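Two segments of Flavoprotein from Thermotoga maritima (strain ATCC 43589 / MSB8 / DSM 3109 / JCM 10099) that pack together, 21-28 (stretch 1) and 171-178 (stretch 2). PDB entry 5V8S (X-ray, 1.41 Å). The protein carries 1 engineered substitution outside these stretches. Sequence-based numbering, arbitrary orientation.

Stretch 1 (21-28) IFDDPEIY
Stretch 2 171-178: YLDGILFS

Two hairpin-like segments of one chain, 21-28 and 171-178, pack through side chains alone: no hydrogen bond crosses between them, and the contact buries 251 Å² summed over both sides. The backbones stay well apart, with CA-CA distances of 9.9 Å for F22-I175 and 9.2 Å for P25-L172, a gap that apolar side chains fill; the CA-CB bonds of F22, P25, I27, L172 and I175 all point toward the other stretch.

In stretch 1, residues 21-22 and 27-28 are strand. I21 and F22 (phi/psi -108/-17 and -139/147) are followed by D23 (-96/-32) and D24 (-131/99), and a cis peptide bond precedes P25 (-75/170). The chain then returns through E26 (-74/111), I27 (-128/132) and Y28 (-114/145). I27 N donates to F22 O (3.0 Å) and I21 N to I27 O (2.8 Å); F22 N to I27 O is weak at 3.3 Å. In stretch 2, Y171 (-112/123) and L172 (-128/94) are strand, and a type I' turn runs from L172 to I175 (-98/124), with D173 at 50/47 and G174 at 98/-13. L172 N to I175 O (2.8 Å) and I175 N to L172 O (3.0 Å) close it. Glycine suits position 174 because a CB at these angles would be jammed against the carbonyl O of D173. The strand resumed at I175 continues through L176 (-108/118) and F177 (-93/108); S178 follows at -116/-2.

F22 (chi1 -72°, chi2 -86°) turns a ring face to I175, whose m,t rotamer extends CD1 to 3.9 Å from the ring centroid, only 1° off the normal, in a CH-pi contact. The methyl thus sits almost exactly over the ring center; its closest ring atom is F22 CD2, 4.1 Å from I175 CD1.

The remaining contacts are apolar packing. I175 CD1 also lies 3.7 Å from I27 CD1, the closest approach between the stretches, and 4.5 Å from P25 CD. One methyl of isoleucine therefore reaches three partners, and I175 has the largest covered area, 71 Å². I27, likewise m,t, places CD1 4.0 Å from F177 CZ, near the plane of that ring and at its edge. The F177 CA-CB bond points sideways, but chi1 -60° carries the ring end nearer, and chi2 90° orients its plane. P25, with a C-gamma endo pucker, sets CG 3.9 Å from CD2 of L172 (chi1 177°, chi2 61°). P25, I27, L172, I175 and F177 are buried, which suits hydrocarbon side chains; F22 stays partly exposed.

D23, D24 and D173 are exposed, as suits charged side chains. E26 and Y28 take no part; Y28 OH donates to E26 OE2 at 2.7 Å.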

# COMPACT_ATOMS: atom_id res chain seq x y z
N ILE A 21 -34.83 10.94 19.23
CA ILE A 21 -33.76 11.26 20.16
C ILE A 21 -34.01 12.57 20.92
O ILE A 21 -33.36 12.80 21.95
CB ILE A 21 -32.38 11.27 19.49
CG1 ILE A 21 -32.39 12.14 18.22
CG2 ILE A 21 -31.93 9.83 19.16
CD1 ILE A 21 -31.00 12.43 17.67
N PHE A 22 -34.92 13.42 20.45
CA PHE A 22 -35.36 14.59 21.20
C PHE A 22 -36.86 14.73 21.02
O PHE A 22 -37.41 14.39 19.97
CB PHE A 22 -34.69 15.88 20.72
CG PHE A 22 -33.24 15.97 21.09
CD1 PHE A 22 -32.87 16.46 22.32
CD2 PHE A 22 -32.26 15.56 20.20
CE1 PHE A 22 -31.53 16.54 22.66
CE2 PHE A 22 -30.93 15.63 20.54
CZ PHE A 22 -30.56 16.13 21.77
N ASP A 23 -37.51 15.22 22.08
CA ASP A 23 -38.93 15.51 22.01
C ASP A 23 -39.20 16.97 21.69
O ASP A 23 -40.20 17.27 21.03
CB ASP A 23 -39.60 15.17 23.34
CG ASP A 23 -39.90 13.69 23.50
OD1 ASP A 23 -39.80 12.94 22.49
OD2 ASP A 23 -40.24 13.27 24.62
N ASP A 24 -38.33 17.88 22.13
CA ASP A 24 -38.53 19.32 21.92
C ASP A 24 -37.24 19.93 21.38
O ASP A 24 -36.32 20.22 22.16
CB ASP A 24 -38.93 20.04 23.20
CG ASP A 24 -39.36 21.48 22.94
OD1 ASP A 24 -39.26 21.92 21.77
OD2 ASP A 24 -39.81 22.16 23.89
N PRO A 25 -37.14 20.15 20.06
CA PRO A 25 -38.12 19.77 19.05
C PRO A 25 -38.05 18.27 18.78
O PRO A 25 -37.13 17.59 19.23
CB PRO A 25 -37.68 20.55 17.82
CG PRO A 25 -36.22 20.72 18.00
CD PRO A 25 -35.98 20.85 19.47
N GLU A 26 -39.03 17.77 18.03
CA GLU A 26 -39.12 16.34 17.72
C GLU A 26 -38.06 16.00 16.68
O GLU A 26 -38.16 16.44 15.53
CB GLU A 26 -40.53 16.07 17.20
CG GLU A 26 -40.92 14.62 17.09
CD GLU A 26 -42.33 14.42 16.53
OE1 GLU A 26 -43.16 15.36 16.60
OE2 GLU A 26 -42.62 13.32 16.00
N ILE A 27 -37.03 15.23 17.07
CA ILE A 27 -35.91 14.90 16.20
C ILE A 27 -35.72 13.39 16.20
O ILE A 27 -35.70 12.77 17.26
CB ILE A 27 -34.60 15.58 16.66
CG1 ILE A 27 -34.74 17.10 16.61
CG2 ILE A 27 -33.41 15.13 15.80
CD1 ILE A 27 -33.62 17.83 17.30
N TYR A 28 -35.58 12.82 15.00
CA TYR A 28 -35.28 11.41 14.79
C TYR A 28 -33.90 11.28 14.17
O TYR A 28 -33.50 12.11 13.35
CB TYR A 28 -36.28 10.77 13.82
CG TYR A 28 -37.70 10.77 14.34
CD1 TYR A 28 -38.48 11.91 14.26
CD2 TYR A 28 -38.25 9.63 14.91
CE1 TYR A 28 -39.77 11.92 14.75
CE2 TYR A 28 -39.54 9.63 15.41
CZ TYR A 28 -40.30 10.78 15.31
OH TYR A 28 -41.59 10.80 15.80
N TYR A 171 -26.91 24.72 13.50
CA TYR A 171 -27.14 24.91 14.93
C TYR A 171 -28.61 25.23 15.16
O TYR A 171 -29.12 26.19 14.60
CB TYR A 171 -26.29 26.07 15.41
CG TYR A 171 -26.43 26.41 16.87
CD1 TYR A 171 -25.75 25.68 17.83
CD2 TYR A 171 -27.22 27.48 17.30
CE1 TYR A 171 -25.85 25.99 19.18
CE2 TYR A 171 -27.33 27.79 18.65
CZ TYR A 171 -26.65 27.04 19.59
OH TYR A 171 -26.75 27.36 20.93
N LEU A 172 -29.28 24.42 15.97
CA LEU A 172 -30.71 24.55 16.26
C LEU A 172 -30.88 24.57 17.77
O LEU A 172 -30.97 23.51 18.40
CB LEU A 172 -31.45 23.37 15.66
CG LEU A 172 -32.95 23.35 15.95
CD1 LEU A 172 -33.65 24.57 15.37
CD2 LEU A 172 -33.55 22.06 15.42
N ASP A 173 -30.92 25.76 18.36
CA ASP A 173 -31.18 25.93 19.80
C ASP A 173 -30.31 25.03 20.67
O ASP A 173 -30.78 24.37 21.60
CB ASP A 173 -32.65 25.69 20.11
CG ASP A 173 -33.56 26.75 19.54
OD1 ASP A 173 -33.10 27.87 19.22
OD2 ASP A 173 -34.77 26.46 19.44
N GLY A 174 -29.02 25.00 20.38
CA GLY A 174 -28.08 24.24 21.19
C GLY A 174 -27.74 22.88 20.63
O GLY A 174 -26.77 22.25 21.09
N ILE A 175 -28.50 22.41 19.65
CA ILE A 175 -28.26 21.11 19.03
C ILE A 175 -27.49 21.35 17.74
O ILE A 175 -27.95 22.10 16.87
CB ILE A 175 -29.58 20.39 18.75
CG1 ILE A 175 -30.33 20.18 20.07
CG2 ILE A 175 -29.33 19.07 18.02
CD1 ILE A 175 -31.72 19.61 19.90
N LEU A 176 -26.32 20.73 17.60
CA LEU A 176 -25.46 20.94 16.44
C LEU A 176 -25.50 19.70 15.55
O LEU A 176 -25.10 18.61 15.99
CB LEU A 176 -24.03 21.24 16.89
CG LEU A 176 -23.11 21.80 15.81
CD1 LEU A 176 -23.45 23.26 15.54
CD2 LEU A 176 -21.66 21.67 16.21
N PHE A 177 -25.98 19.86 14.32
CA PHE A 177 -25.93 18.82 13.30
C PHE A 177 -24.66 19.08 12.51
O PHE A 177 -24.56 20.07 11.78
CB PHE A 177 -27.16 18.89 12.40
CG PHE A 177 -28.47 18.72 13.13
CD1 PHE A 177 -29.14 19.82 13.64
CD2 PHE A 177 -29.05 17.47 13.25
CE1 PHE A 177 -30.37 19.66 14.29
CE2 PHE A 177 -30.29 17.31 13.88
CZ PHE A 177 -30.94 18.41 14.40
N SER A 178 -23.66 18.22 12.69
CA SER A 178 -22.30 18.57 12.30
C SER A 178 -21.72 17.70 11.20
O SER A 178 -20.58 17.94 10.80
CB SER A 178 -21.39 18.51 13.53
OG SER A 178 -21.49 17.26 14.16